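Long-range contacts in SsRai1 (Scheffersomyces stipitis, PDB 5BTO), which removes NAD and other 5'-end caps from RNA as a divalent-metal-dependent hydrolase, and stabilises and stimulates the exoribonuclease RAT1: residues R34-E39 with N213-I218; G116-L121 with K338-V343; N135-D140 with E388-E393; G141-N146 with I351-T356. All coordinates share one frame; numbering follows the deposited sequence.

Interaction 1 (R34-E39 with N213-I218); sequences RDIDGE and NYEQYI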
loop_
_atom_site.group_PDB
_atom_site.type_symbol
_atom_site.label_atom_id
_atom_site.label_comp_id
_atom_site.label_asym_id
_atom_site.label_seq_id
_atom_site.Cartn_x
_atom_site.Cartn_y
_atom_site.Cartn_z
ATOM N N ARG A 34 -24.265 -29.215 -9.558
ATOM C CA ARG A 34 -25.361 -29.397 -8.622
ATOM C C ARG A 34 -26.612 -29.599 -9.476
ATOM O O ARG A 34 -26.855 -28.829 -10.404
ATOM C CB ARG A 34 -25.503 -28.173 -7.712
ATOM C CG ARG A 34 -26.533 -28.329 -6.595
ATOM C CD ARG A 34 -26.485 -27.151 -5.625
ATOM N NE ARG A 34 -27.050 -25.938 -6.208
ATOM C CZ ARG A 34 -26.886 -24.716 -5.707
ATOM N NH1 ARG A 34 -26.165 -24.534 -4.607
ATOM N NH2 ARG A 34 -27.440 -23.675 -6.310
ATOM N N ASP A 35 -27.381 -30.648 -9.198
ATOM C CA ASP A 35 -28.539 -30.946 -10.038
ATOM C C ASP A 35 -29.801 -30.228 -9.574
ATOM O O ASP A 35 -29.768 -29.440 -8.626
ATOM C CB ASP A 35 -28.772 -32.459 -10.203
ATOM C CG ASP A 35 -29.193 -33.148 -8.914
ATOM O OD1 ASP A 35 -29.665 -32.470 -7.977
ATOM O OD2 ASP A 35 -29.064 -34.391 -8.847
ATOM N N ILE A 36 -30.903 -30.500 -10.266
ATOM C CA ILE A 36 -32.175 -29.840 -10.005
ATOM C C ILE A 36 -32.675 -30.119 -8.592
ATOM O O ILE A 36 -33.378 -29.299 -8.003
ATOM C CB ILE A 36 -33.242 -30.282 -11.022
ATOM C CG1 ILE A 36 -34.538 -29.496 -10.814
ATOM C CG2 ILE A 36 -33.500 -31.782 -10.910
ATOM C CD1 ILE A 36 -34.385 -28.014 -11.016
ATOM N N ASP A 37 -32.307 -31.279 -8.054
ATOM C CA ASP A 37 -32.700 -31.654 -6.702
ATOM C C ASP A 37 -31.716 -31.139 -5.653
ATOM O O ASP A 37 -31.903 -31.355 -4.460
ATOM C CB ASP A 37 -32.864 -33.173 -6.591
ATOM C CG ASP A 37 -34.097 -33.681 -7.321
ATOM O OD1 ASP A 37 -35.119 -32.962 -7.328
ATOM O OD2 ASP A 37 -34.044 -34.796 -7.887
ATOM N N GLY A 38 -30.672 -30.453 -6.105
ATOM C CA GLY A 38 -29.700 -29.864 -5.201
ATOM C C GLY A 38 -28.601 -30.825 -4.790
ATOM O O GLY A 38 -27.806 -30.531 -3.896
ATOM N N GLU A 39 -28.558 -31.981 -5.443
ATOM C CA GLU A 39 -27.525 -32.977 -5.174
ATOM C C GLU A 39 -26.298 -32.729 -6.049
ATOM O O GLU A 39 -26.414 -32.232 -7.170
ATOM C CB GLU A 39 -28.071 -34.382 -5.425
ATOM C CG GLU A 39 -29.290 -34.740 -4.583
ATOM C CD GLU A 39 -28.947 -35.014 -3.128
ATOM O OE1 GLU A 39 -27.765 -35.280 -2.829
ATOM O OE2 GLU A 39 -29.865 -34.970 -2.282
ATOM N N ASN A 213 -32.708 -22.037 -9.790
ATOM C CA ASN A 213 -31.303 -21.720 -9.552
ATOM C C ASN A 213 -30.588 -22.811 -8.757
ATOM O O ASN A 213 -29.515 -22.583 -8.195
ATOM C CB ASN A 213 -31.133 -20.341 -8.899
ATOM C CG ASN A 213 -31.623 -20.303 -7.466
ATOM O OD1 ASN A 213 -32.178 -21.275 -6.955
ATOM N ND2 ASN A 213 -31.401 -19.176 -6.801
ATOM N N TYR A 214 -31.190 -23.997 -8.720
ATOM C CA TYR A 214 -30.547 -25.167 -8.134
ATOM C C TYR A 214 -29.428 -25.673 -9.031
ATOM O O TYR A 214 -28.336 -25.995 -8.562
ATOM C CB TYR A 214 -31.559 -26.292 -7.925
ATOM C CG TYR A 214 -32.364 -26.158 -6.660
ATOM C CD1 TYR A 214 -33.428 -25.268 -6.583
ATOM C CD2 TYR A 214 -32.063 -26.921 -5.539
ATOM C CE1 TYR A 214 -34.171 -25.142 -5.425
ATOM C CE2 TYR A 214 -32.802 -26.801 -4.372
ATOM C CZ TYR A 214 -33.854 -25.911 -4.323
ATOM O OH TYR A 214 -34.590 -25.789 -3.170
ATOM N N GLU A 215 -29.710 -25.740 -10.327
ATOM C CA GLU A 215 -28.773 -26.330 -11.274
ATOM C C GLU A 215 -27.560 -25.442 -11.496
ATOM O O GLU A 215 -27.695 -24.269 -11.852
ATOM C CB GLU A 215 -29.468 -26.631 -12.607
ATOM C CG GLU A 215 -30.495 -27.744 -12.529
ATOM C CD GLU A 215 -31.248 -27.923 -13.830
ATOM O OE1 GLU A 215 -31.830 -26.936 -14.323
ATOM O OE2 GLU A 215 -31.252 -29.052 -14.361
ATOM N N GLN A 216 -26.379 -26.016 -11.278
ATOM C CA GLN A 216 -25.114 -25.320 -11.480
ATOM C C GLN A 216 -24.102 -26.241 -12.133
ATOM O O GLN A 216 -23.974 -27.404 -11.747
ATOM C CB GLN A 216 -24.530 -24.848 -10.148
ATOM C CG GLN A 216 -25.313 -23.774 -9.441
ATOM C CD GLN A 216 -24.605 -23.310 -8.187
ATOM O OE1 GLN A 216 -23.803 -24.045 -7.607
ATOM N NE2 GLN A 216 -24.892 -22.086 -7.764
ATOM N N TYR A 217 -23.368 -25.710 -13.107
ATOM C CA TYR A 217 -22.257 -26.426 -13.726
ATOM C C TYR A 217 -20.973 -25.711 -13.322
ATOM O O TYR A 217 -20.827 -24.503 -13.551
ATOM C CB TYR A 217 -22.416 -26.441 -15.250
ATOM C CG TYR A 217 -21.242 -27.048 -15.997
ATOM C CD1 TYR A 217 -21.014 -28.417 -15.975
ATOM C CD2 TYR A 217 -20.376 -26.256 -16.732
ATOM C CE1 TYR A 217 -19.948 -28.976 -16.654
ATOM C CE2 TYR A 217 -19.305 -26.808 -17.422
ATOM C CZ TYR A 217 -19.098 -28.169 -17.377
ATOM O OH TYR A 217 -18.044 -28.722 -18.065
ATOM N N ILE A 218 -20.058 -26.434 -12.684
ATOM C CA ILE A 218 -18.877 -25.794 -12.101
ATOM C C ILE A 218 -17.614 -26.312 -12.762
ATOM O O ILE A 218 -17.329 -27.514 -12.715
ATOM C CB ILE A 218 -18.766 -26.066 -10.582
ATOM C CG1 ILE A 218 -20.076 -25.740 -9.866
ATOM C CG2 ILE A 218 -17.589 -25.280 -9.963
ATOM C CD1 ILE A 218 -20.444 -24.281 -9.907
HETATM O O HOH W 1 -30.773 -31.644 -12.815
#
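An antiparallel beta bridge, reinforced by an arginine that grips the incoming backbone, joins the end of strand 27-34 to the start of strand 216-225 in the large mixed sheet of this PD-(D/E)XK nuclease-like fold. Arg34 and Gln216 form a hydrogen-bonded pair: Arg34 N gives to Gln216 O at 2.9 Å, and Gln216 N to a lone pair of Arg34 O at 3.0 Å. Beyond the bridge, a type I turn from Asp35 to Gly38 reverses the chain, and Ile36 O rests 3.5 Å from Tyr214 CB. Gly38 brings its CA to the edge of the Tyr214 ring. Ile36 and Glu215 run side by side, and a water accepts from Ile36 N and donates to Glu215 OE2. The Arg34 chain leaves with CG anti to the backbone N (chi1 -174°) and bends at chi3, which brings the guanidinium edge to the carbonyls of Asn213 and Tyr214. Its NH1 is held by Asn83, and the Gln216 amide stacks on one face, the planes 15° apart; Gln216 also touches substrate-binding Glu235. In the guanidinium plane, Arg34 NE meets a lone pair of Tyr214 O at 2.7 Å, nearly straight at 170°, while Arg34 NH2 reaches Asn213 O in a weak bond of 3.0 Å.

Interaction 2 (G116-L121 with K338-V343); sequences GLMTKL and KWYGAV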
loop_
_atom_site.group_PDB
_atom_site.type_symbol
_atom_site.label_atom_id
_atom_site.label_comp_id
_atom_site.label_asym_id
_atom_site.label_seq_id
_atom_site.Cartn_x
_atom_site.Cartn_y
_atom_site.Cartn_z
ATOM N N GLY A 116 -15.340 -16.571 -7.506
ATOM C CA GLY A 116 -16.099 -15.430 -7.024
ATOM C C GLY A 116 -15.353 -14.688 -5.927
ATOM O O GLY A 116 -15.447 -13.468 -5.819
ATOM N N LEU A 117 -14.601 -15.424 -5.120
ATOM C CA LEU A 117 -13.872 -14.793 -4.028
ATOM C C LEU A 117 -12.698 -13.990 -4.586
ATOM O O LEU A 117 -12.377 -12.910 -4.086
ATOM C CB LEU A 117 -13.376 -15.844 -3.032
ATOM C CG LEU A 117 -14.480 -16.752 -2.464
ATOM C CD1 LEU A 117 -13.896 -17.805 -1.517
ATOM C CD2 LEU A 117 -15.569 -15.925 -1.769
ATOM N N MET A 118 -12.054 -14.517 -5.624
ATOM C CA MET A 118 -10.938 -13.813 -6.244
ATOM C C MET A 118 -11.431 -12.597 -7.026
ATOM O O MET A 118 -10.772 -11.564 -7.064
ATOM C CB MET A 118 -10.103 -14.753 -7.117
ATOM C CG MET A 118 -9.490 -15.921 -6.331
ATOM S SD MET A 118 -8.391 -15.394 -4.982
ATOM C CE MET A 118 -9.482 -15.519 -3.577
ATOM N N THR A 119 -12.606 -12.726 -7.637
ATOM C CA THR A 119 -13.232 -11.582 -8.286
ATOM C C THR A 119 -13.463 -10.417 -7.316
ATOM O O THR A 119 -13.268 -9.245 -7.667
ATOM C CB THR A 119 -14.587 -11.986 -8.925
ATOM O OG1 THR A 119 -14.364 -12.999 -9.922
ATOM C CG2 THR A 119 -15.255 -10.776 -9.565
ATOM N N LYS A 120 -13.880 -10.726 -6.096
ATOM C CA LYS A 120 -14.051 -9.680 -5.088
ATOM C C LYS A 120 -12.738 -8.939 -4.822
ATOM O O LYS A 120 -12.737 -7.724 -4.620
ATOM C CB LYS A 120 -14.583 -10.262 -3.777
ATOM C CG LYS A 120 -16.001 -10.796 -3.846
ATOM C CD LYS A 120 -16.467 -11.234 -2.468
ATOM C CE LYS A 120 -17.965 -11.498 -2.443
ATOM N NZ LYS A 120 -18.463 -11.685 -1.049
ATOM N N LEU A 121 -11.620 -9.666 -4.805
ATOM C CA LEU A 121 -10.325 -9.031 -4.598
ATOM C C LEU A 121 -9.911 -8.203 -5.819
ATOM O O LEU A 121 -9.448 -7.057 -5.691
ATOM C CB LEU A 121 -9.257 -10.082 -4.262
ATOM C CG LEU A 121 -9.491 -10.877 -2.977
ATOM C CD1 LEU A 121 -8.414 -11.933 -2.807
ATOM C CD2 LEU A 121 -9.467 -9.922 -1.778
ATOM N N LYS A 338 -2.970 -5.409 -11.351
ATOM C CA LYS A 338 -1.766 -5.168 -10.548
ATOM C C LYS A 338 -2.071 -5.210 -9.047
ATOM O O LYS A 338 -1.263 -5.718 -8.256
ATOM C CB LYS A 338 -1.113 -3.833 -10.931
ATOM C CG LYS A 338 -0.504 -3.803 -12.331
ATOM C CD LYS A 338 -0.042 -2.397 -12.675
ATOM C CE LYS A 338 0.366 -2.275 -14.128
ATOM N NZ LYS A 338 0.678 -0.865 -14.508
ATOM N N TRP A 339 -3.219 -4.666 -8.639
ATOM C CA TRP A 339 -3.652 -4.797 -7.243
ATOM C C TRP A 339 -3.851 -6.275 -6.871
ATOM O O TRP A 339 -3.402 -6.753 -5.828
ATOM C CB TRP A 339 -4.942 -3.999 -7.001
ATOM C CG TRP A 339 -5.762 -4.491 -5.841
ATOM C CD1 TRP A 339 -6.932 -5.204 -5.903
ATOM C CD2 TRP A 339 -5.466 -4.331 -4.445
ATOM N NE1 TRP A 339 -7.390 -5.477 -4.636
ATOM C CE2 TRP A 339 -6.513 -4.951 -3.722
ATOM C CE3 TRP A 339 -4.430 -3.706 -3.738
ATOM C CZ2 TRP A 339 -6.550 -4.981 -2.329
ATOM C CZ3 TRP A 339 -4.466 -3.728 -2.349
ATOM C CH2 TRP A 339 -5.524 -4.364 -1.657
ATOM N N TYR A 340 -4.541 -7.010 -7.730
ATOM C CA TYR A 340 -4.810 -8.402 -7.435
ATOM C C TYR A 340 -3.500 -9.183 -7.291
ATOM O O TYR A 340 -3.349 -10.010 -6.385
ATOM C CB TYR A 340 -5.672 -8.976 -8.569
ATOM C CG TYR A 340 -5.991 -10.439 -8.442
ATOM C CD1 TYR A 340 -6.751 -10.921 -7.379
ATOM C CD2 TYR A 340 -5.569 -11.338 -9.413
ATOM C CE1 TYR A 340 -7.062 -12.278 -7.275
ATOM C CE2 TYR A 340 -5.871 -12.681 -9.321
ATOM C CZ TYR A 340 -6.612 -13.141 -8.252
ATOM O OH TYR A 340 -6.924 -14.476 -8.166
ATOM N N GLY A 341 -2.545 -8.904 -8.170
ATOM C CA GLY A 341 -1.251 -9.559 -8.099
ATOM C C GLY A 341 -0.560 -9.230 -6.782
ATOM O O GLY A 341 0.096 -10.083 -6.181
ATOM N N ALA A 342 -0.716 -7.995 -6.323
ATOM C CA ALA A 342 -0.096 -7.595 -5.055
ATOM C C ALA A 342 -0.701 -8.357 -3.878
ATOM O O ALA A 342 0.014 -8.791 -2.961
ATOM C CB ALA A 342 -0.230 -6.056 -4.834
ATOM N N VAL A 343 -2.024 -8.489 -3.885
ATOM C CA VAL A 343 -2.723 -9.176 -2.815
ATOM C C VAL A 343 -2.297 -10.642 -2.741
ATOM O O VAL A 343 -1.968 -11.149 -1.666
ATOM C CB VAL A 343 -4.249 -9.141 -3.021
ATOM C CG1 VAL A 343 -4.941 -10.047 -1.996
ATOM C CG2 VAL A 343 -4.760 -7.715 -2.952
#
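Helices 115-123 and 333-350 meet at a steep angle, the short axes of 116-121 and 338-343 passing 10.3 Å apart with 115° between their directions. The main bump is Tyr340, and its hollow lies between Met118 and Leu121, about one turn apart on helix 115-123. With CG anti to the backbone N (chi1 177°), the ring projects into it. Met118 CB sits 3.4 Å from Tyr340 OH, and the methionine chain, bent at chi2 and chi3, crosses the tyrosine at about a right angle. The sulfur is at the ring edge, SD 5.3 Å from the Tyr340 centroid and 84° off the normal, a Met-aromatic contact. Leu121 CB meets the ring edge 4.1 Å from Tyr340 CD1, while Leu121 CD1 lies 4.0 Å from Val343 CG1. At the end of segment 116-121, Trp339 presents its indole edge, NE1 giving a weak, bent bond of 2.8 Å to Leu121 O. An alanine at Tyr340 would remove the ring and hydroxyl that Met118 and Leu121 pack against, and would probably loosen the crossing. Leu285 and Met230 also touch Tyr340 and Met118. The arrangement is a buried helix-helix crossing that packs helix 333-350 on the helix carrying substrate-binding Gly116.

Interaction 3 (N135-D140 with E388-E393); sequences NVLAYD and EMLTSE
Met389 reaches from the turn after helix 378-388 to strand 132-139, whose alternate residues Asn135, Leu137 and Tyr139 point their CB atoms toward segment 388-393. Its CB lies 4.2 Å from Leu137 CD2. CG, anti to the backbone N (chi1 179°), closes to 4.0 Å from the same Leu137 CD2, the leucine tip meeting the CB-CG base of the methionine. Bends at chi2 and chi3 then carry the chain past SD and lay CE 3.7 Å from Asn135 CB, with Asn135 O only slightly farther off. The next residue, Leu390, puts its CD1 branch between Leu137 and Tyr139: it touches Leu137 CD1 at 4.0 Å, and it stands over one face of the Tyr139 ring, 4.0 Å from the centroid and 24° off the normal, a CH-pi contact. The polar end of the contact is at Asn135. A water accepts from Asn135 ND2 at 2.9 Å and donates to Glu388 OE2, while the Asn135 amide is also held by Asp148 and Arg361, and Glu388 forms a salt bridge with Arg383. Helices 378-388 and 392-400 thus lie against one face of the sheet, Leu384 touching Asn135 and Leu137, and Phe394 packing on Tyr139.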
loop_
_atom_site.group_PDB
_atom_site.type_symbol
_atom_site.label_atom_id
_atom_site.label_comp_id
_atom_site.label_asym_id
_atom_site.label_seq_id
_atom_site.Cartn_x
_atom_site.Cartn_y
_atom_site.Cartn_z
ATOM N N ASN A 135 -11.638 -16.580 4.855
ATOM C CA ASN A 135 -10.854 -17.442 5.735
ATOM C C ASN A 135 -9.759 -18.093 4.909
ATOM O O ASN A 135 -10.003 -18.517 3.778
ATOM C CB ASN A 135 -11.728 -18.521 6.367
ATOM C CG ASN A 135 -12.726 -17.963 7.350
ATOM O OD1 ASN A 135 -12.475 -16.948 7.997
ATOM N ND2 ASN A 135 -13.868 -18.627 7.476
ATOM N N VAL A 136 -8.552 -18.160 5.460
ATOM C CA VAL A 136 -7.427 -18.738 4.751
ATOM C C VAL A 136 -6.687 -19.670 5.681
ATOM O O VAL A 136 -6.432 -19.334 6.833
ATOM C CB VAL A 136 -6.433 -17.662 4.276
ATOM C CG1 VAL A 136 -5.324 -18.298 3.457
ATOM C CG2 VAL A 136 -7.147 -16.571 3.490
ATOM N N LEU A 137 -6.320 -20.846 5.198
ATOM C CA LEU A 137 -5.475 -21.680 6.042
ATOM C C LEU A 137 -4.530 -22.537 5.232
ATOM O O LEU A 137 -4.825 -22.914 4.084
ATOM C CB LEU A 137 -6.310 -22.525 6.992
ATOM C CG LEU A 137 -7.241 -23.525 6.331
ATOM C CD1 LEU A 137 -6.473 -24.805 6.024
ATOM C CD2 LEU A 137 -8.415 -23.807 7.224
ATOM N N ALA A 138 -3.385 -22.824 5.839
ATOM C CA ALA A 138 -2.362 -23.634 5.208
ATOM C C ALA A 138 -2.567 -25.089 5.575
ATOM O O ALA A 138 -2.767 -25.428 6.743
ATOM C CB ALA A 138 -0.973 -23.170 5.652
ATOM N N TYR A 139 -2.519 -25.948 4.569
ATOM C CA TYR A 139 -2.602 -27.374 4.789
ATOM C C TYR A 139 -1.902 -28.082 3.637
ATOM O O TYR A 139 -2.068 -27.711 2.474
ATOM C CB TYR A 139 -4.066 -27.814 4.909
ATOM C CG TYR A 139 -4.230 -29.304 5.085
ATOM C CD1 TYR A 139 -4.004 -29.905 6.321
ATOM C CD2 TYR A 139 -4.610 -30.107 4.019
ATOM C CE1 TYR A 139 -4.145 -31.279 6.481
ATOM C CE2 TYR A 139 -4.751 -31.470 4.168
ATOM C CZ TYR A 139 -4.522 -32.052 5.399
ATOM O OH TYR A 139 -4.668 -33.416 5.543
ATOM N N ASP A 140 -1.094 -29.085 3.965
ATOM C CA ASP A 140 -0.355 -29.830 2.954
ATOM C C ASP A 140 0.368 -28.910 1.970
ATOM O O ASP A 140 0.388 -29.167 0.770
ATOM C CB ASP A 140 -1.297 -30.782 2.214
ATOM C CG ASP A 140 -0.585 -31.999 1.638
ATOM O OD1 ASP A 140 0.600 -32.235 1.957
ATOM O OD2 ASP A 140 -1.233 -32.741 0.874
ATOM N N GLU A 388 -15.773 -27.220 8.489
ATOM C CA GLU A 388 -16.254 -26.126 7.640
ATOM C C GLU A 388 -15.456 -25.945 6.348
ATOM O O GLU A 388 -16.044 -25.790 5.277
ATOM C CB GLU A 388 -16.359 -24.791 8.396
ATOM C CG GLU A 388 -16.689 -23.615 7.451
ATOM C CD GLU A 388 -17.172 -22.353 8.159
ATOM O OE1 GLU A 388 -17.694 -22.462 9.291
ATOM O OE2 GLU A 388 -17.043 -21.250 7.569
ATOM N N MET A 389 -14.131 -25.968 6.446
ATOM C CA MET A 389 -13.268 -25.827 5.270
ATOM C C MET A 389 -12.722 -27.182 4.810
ATOM O O MET A 389 -13.054 -27.663 3.724
ATOM C CB MET A 389 -12.110 -24.866 5.574
ATOM C CG MET A 389 -11.129 -24.649 4.422
ATOM S SD MET A 389 -11.319 -23.050 3.621
ATOM C CE MET A 389 -11.449 -22.013 5.093
ATOM N N LEU A 390 -11.876 -27.790 5.637
ATOM C CA LEU A 390 -11.337 -29.113 5.335
ATOM C C LEU A 390 -12.327 -30.185 5.762
ATOM O O LEU A 390 -12.991 -30.054 6.800
ATOM C CB LEU A 390 -9.996 -29.328 6.045
ATOM C CG LEU A 390 -8.887 -28.318 5.741
ATOM C CD1 LEU A 390 -7.611 -28.650 6.516
ATOM C CD2 LEU A 390 -8.609 -28.216 4.247
ATOM N N THR A 391 -12.429 -31.246 4.965
ATOM C CA THR A 391 -13.292 -32.368 5.310
ATOM C C THR A 391 -12.440 -33.536 5.788
ATOM O O THR A 391 -11.256 -33.626 5.464
ATOM C CB THR A 391 -14.116 -32.829 4.106
ATOM O OG1 THR A 391 -13.242 -33.398 3.124
ATOM C CG2 THR A 391 -14.869 -31.646 3.490
ATOM N N SER A 392 -13.035 -34.437 6.556
ATOM C CA SER A 392 -12.293 -35.601 7.032
ATOM C C SER A 392 -11.844 -36.473 5.861
ATOM O O SER A 392 -10.740 -37.015 5.869
ATOM C CB SER A 392 -13.108 -36.407 8.048
ATOM O OG SER A 392 -14.325 -36.872 7.494
ATOM N N GLU A 393 -12.696 -36.588 4.847
ATOM C CA GLU A 393 -12.367 -37.391 3.676
ATOM C C GLU A 393 -11.150 -36.826 2.945
ATOM O O GLU A 393 -10.264 -37.565 2.523
ATOM C CB GLU A 393 -13.569 -37.476 2.723
ATOM C CG GLU A 393 -14.748 -38.293 3.255
ATOM C CD GLU A 393 -15.602 -37.545 4.279
ATOM O OE1 GLU A 393 -15.419 -36.316 4.462
ATOM O OE2 GLU A 393 -16.467 -38.203 4.902
HETATM O O HOH W 2 -14.840 -20.752 5.743
#

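Interaction 4 (G141-N146 with I351-T356); sequences GQLFIN and IPRDDT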
loop_
_atom_site.group_PDB
_atom_site.type_symbol
_atom_site.label_atom_id
_atom_site.label_comp_id
_atom_site.label_asym_id
_atom_site.label_seq_id
_atom_site.Cartn_x
_atom_site.Cartn_y
_atom_site.Cartn_z
ATOM N N GLY A 141 0.964 -27.839 2.484
ATOM C CA GLY A 141 1.764 -26.948 1.664
ATOM C C GLY A 141 0.965 -26.052 0.731
ATOM O O GLY A 141 1.525 -25.470 -0.193
ATOM N N GLN A 142 -0.333 -25.936 0.986
ATOM C CA GLN A 142 -1.231 -25.180 0.106
ATOM C C GLN A 142 -2.148 -24.276 0.921
ATOM O O GLN A 142 -2.438 -24.565 2.085
ATOM C CB GLN A 142 -2.071 -26.150 -0.738
ATOM C CG GLN A 142 -1.233 -27.088 -1.570
ATOM C CD GLN A 142 -2.055 -28.104 -2.341
ATOM O OE1 GLN A 142 -3.033 -28.657 -1.831
ATOM N NE2 GLN A 142 -1.662 -28.349 -3.584
ATOM N N LEU A 143 -2.590 -23.169 0.326
ATOM C CA LEU A 143 -3.560 -22.301 0.992
ATOM C C LEU A 143 -4.971 -22.569 0.487
ATOM O O LEU A 143 -5.208 -22.606 -0.714
ATOM C CB LEU A 143 -3.229 -20.820 0.780
ATOM C CG LEU A 143 -1.903 -20.301 1.328
ATOM C CD1 LEU A 143 -1.870 -18.764 1.226
ATOM C CD2 LEU A 143 -1.695 -20.767 2.779
ATOM N N PHE A 144 -5.899 -22.758 1.415
ATOM C CA PHE A 144 -7.308 -22.946 1.086
ATOM C C PHE A 144 -8.064 -21.697 1.508
ATOM O O PHE A 144 -7.912 -21.230 2.641
ATOM C CB PHE A 144 -7.856 -24.194 1.796
ATOM C CG PHE A 144 -7.188 -25.471 1.365
ATOM C CD1 PHE A 144 -5.925 -25.804 1.837
ATOM C CD2 PHE A 144 -7.821 -26.334 0.490
ATOM C CE1 PHE A 144 -5.298 -26.975 1.440
ATOM C CE2 PHE A 144 -7.205 -27.510 0.085
ATOM C CZ PHE A 144 -5.942 -27.829 0.553
ATOM N N ILE A 145 -8.841 -21.126 0.587
ATOM C CA ILE A 145 -9.510 -19.847 0.848
ATOM C C ILE A 145 -11.003 -19.960 0.583
ATOM O O ILE A 145 -11.412 -20.376 -0.510
ATOM C CB ILE A 145 -8.931 -18.729 -0.043
ATOM C CG1 ILE A 145 -7.411 -18.619 0.173
ATOM C CG2 ILE A 145 -9.631 -17.380 0.237
ATOM C CD1 ILE A 145 -6.736 -17.524 -0.635
ATOM N N ASN A 146 -11.819 -19.608 1.576
ATOM C CA ASN A 146 -13.267 -19.544 1.377
ATOM C C ASN A 146 -13.864 -18.359 2.105
ATOM O O ASN A 146 -13.224 -17.768 2.971
ATOM C CB ASN A 146 -13.979 -20.821 1.846
ATOM C CG ASN A 146 -15.391 -20.951 1.251
ATOM O OD1 ASN A 146 -15.730 -20.282 0.270
ATOM N ND2 ASN A 146 -16.211 -21.801 1.842
ATOM N N ILE A 351 1.662 -15.678 5.039
ATOM C CA ILE A 351 1.094 -16.845 5.705
ATOM C C ILE A 351 2.062 -18.016 5.573
ATOM O O ILE A 351 2.263 -18.515 4.483
ATOM C CB ILE A 351 -0.277 -17.229 5.093
ATOM C CG1 ILE A 351 -1.274 -16.076 5.251
ATOM C CG2 ILE A 351 -0.824 -18.503 5.733
ATOM C CD1 ILE A 351 -2.603 -16.299 4.566
ATOM N N PRO A 352 2.693 -18.436 6.686
ATOM C CA PRO A 352 3.657 -19.546 6.622
ATOM C C PRO A 352 3.031 -20.800 6.023
ATOM O O PRO A 352 2.007 -21.269 6.511
ATOM C CB PRO A 352 4.033 -19.776 8.092
ATOM C CG PRO A 352 3.797 -18.462 8.746
ATOM C CD PRO A 352 2.599 -17.857 8.035
ATOM N N ARG A 353 3.638 -21.336 4.970
ATOM C CA ARG A 353 2.991 -22.400 4.219
ATOM C C ARG A 353 3.010 -23.723 4.955
ATOM O O ARG A 353 2.138 -24.564 4.743
ATOM C CB ARG A 353 3.628 -22.585 2.842
ATOM C CG ARG A 353 2.756 -23.389 1.888
ATOM C CD ARG A 353 1.737 -22.499 1.171
ATOM N NE ARG A 353 2.419 -21.551 0.302
ATOM C CZ ARG A 353 2.743 -21.800 -0.961
ATOM N NH1 ARG A 353 2.433 -22.971 -1.517
ATOM N NH2 ARG A 353 3.384 -20.882 -1.667
ATOM N N ASP A 354 4.014 -23.919 5.805
ATOM C CA ASP A 354 4.190 -25.212 6.446
ATOM C C ASP A 354 3.676 -25.253 7.882
ATOM O O ASP A 354 3.894 -26.234 8.592
ATOM C CB ASP A 354 5.661 -25.624 6.402
ATOM C CG ASP A 354 6.193 -25.720 4.988
ATOM O OD1 ASP A 354 5.387 -25.975 4.066
ATOM O OD2 ASP A 354 7.416 -25.544 4.799
ATOM N N ASP A 355 2.994 -24.193 8.310
ATOM C CA ASP A 355 2.442 -24.145 9.663
ATOM C C ASP A 355 0.941 -24.419 9.645
ATOM O O ASP A 355 0.141 -23.555 9.258
ATOM C CB ASP A 355 2.719 -22.793 10.319
ATOM C CG ASP A 355 2.459 -22.809 11.808
ATOM O OD1 ASP A 355 1.676 -23.671 12.266
ATOM O OD2 ASP A 355 3.045 -21.965 12.519
ATOM N N THR A 356 0.568 -25.625 10.061
ATOM C CA THR A 356 -0.828 -26.037 10.057
ATOM C C THR A 356 -1.490 -25.824 11.409
ATOM O O THR A 356 -2.572 -26.340 11.662
ATOM C CB THR A 356 -0.982 -27.514 9.639
ATOM O OG1 THR A 356 -0.271 -28.353 10.561
ATOM C CG2 THR A 356 -0.437 -27.721 8.233
HETATM O O HOH W 3 0.820 -26.769 5.110
#
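The backbones of 141-143 and 351-354 run in nearly opposite directions, 152° apart end to end, and come closest where the CA atoms of Gly141 and Arg353 are 5.4 Å from each other. Gly141, in the tight connection of the beta hairpin formed by strands 132-139 and 142-147, has a positive phi, which favours glycine. It faces the type I turn Pro352-Asp355 that follows helix 333-350. A water bridges the two backbones, accepting from Gly141 N and donating to Arg353 O at 2.6 Å. Deeper in, Leu143 and Ile351 cross obliquely, Leu143 CD2 resting 3.8 Å from Ile351 CG2, beside Leu348 and Val136. The Arg353 chain starts with CG anti to the backbone N, then bends at chi2 and chi3 and curls round the Gly141 carbonyl, its CG only 3.2 Å from Gly141 O. Asp110 is a second, ionic partner of Arg353 NH1. A methionine at Arg353 would lose the guanidinium that bonds Gly141 O and Asp110, and would probably leave the turn less firmly fixed. Arg353 NH1 donates to Gly141 O at 3.0 Å and 159°, the oxygen lying near the guanidinium plane while the donor stands 26° out of the carbonyl plane.

In the fold
Along the chain the segments come in the order 34-39, 116-121, 135-140, 141-146, 213-218, 338-343, 351-356, 388-393. Interactions 1, 3 and 4 all reach the ten-stranded mixed sheet. Interactions 3 and 4, centres about 9 Å apart, share the paired strands 132-139 and 142-147, Leu137 O lying 2.9 Å from Phe144 N; interaction 4 is nested inside the loop closed by interaction 3. Interaction 2, centred about 21 and 18 Å from interactions 3 and 4, touches the latter through Leu117 CD1, 3.4 Å from Asn146 CA. Interaction 1 stands about 24 to 30 Å from the others. Interaction 2 includes the helix of substrate-binding Gly116, and interaction 1 lies near substrate-binding Glu235.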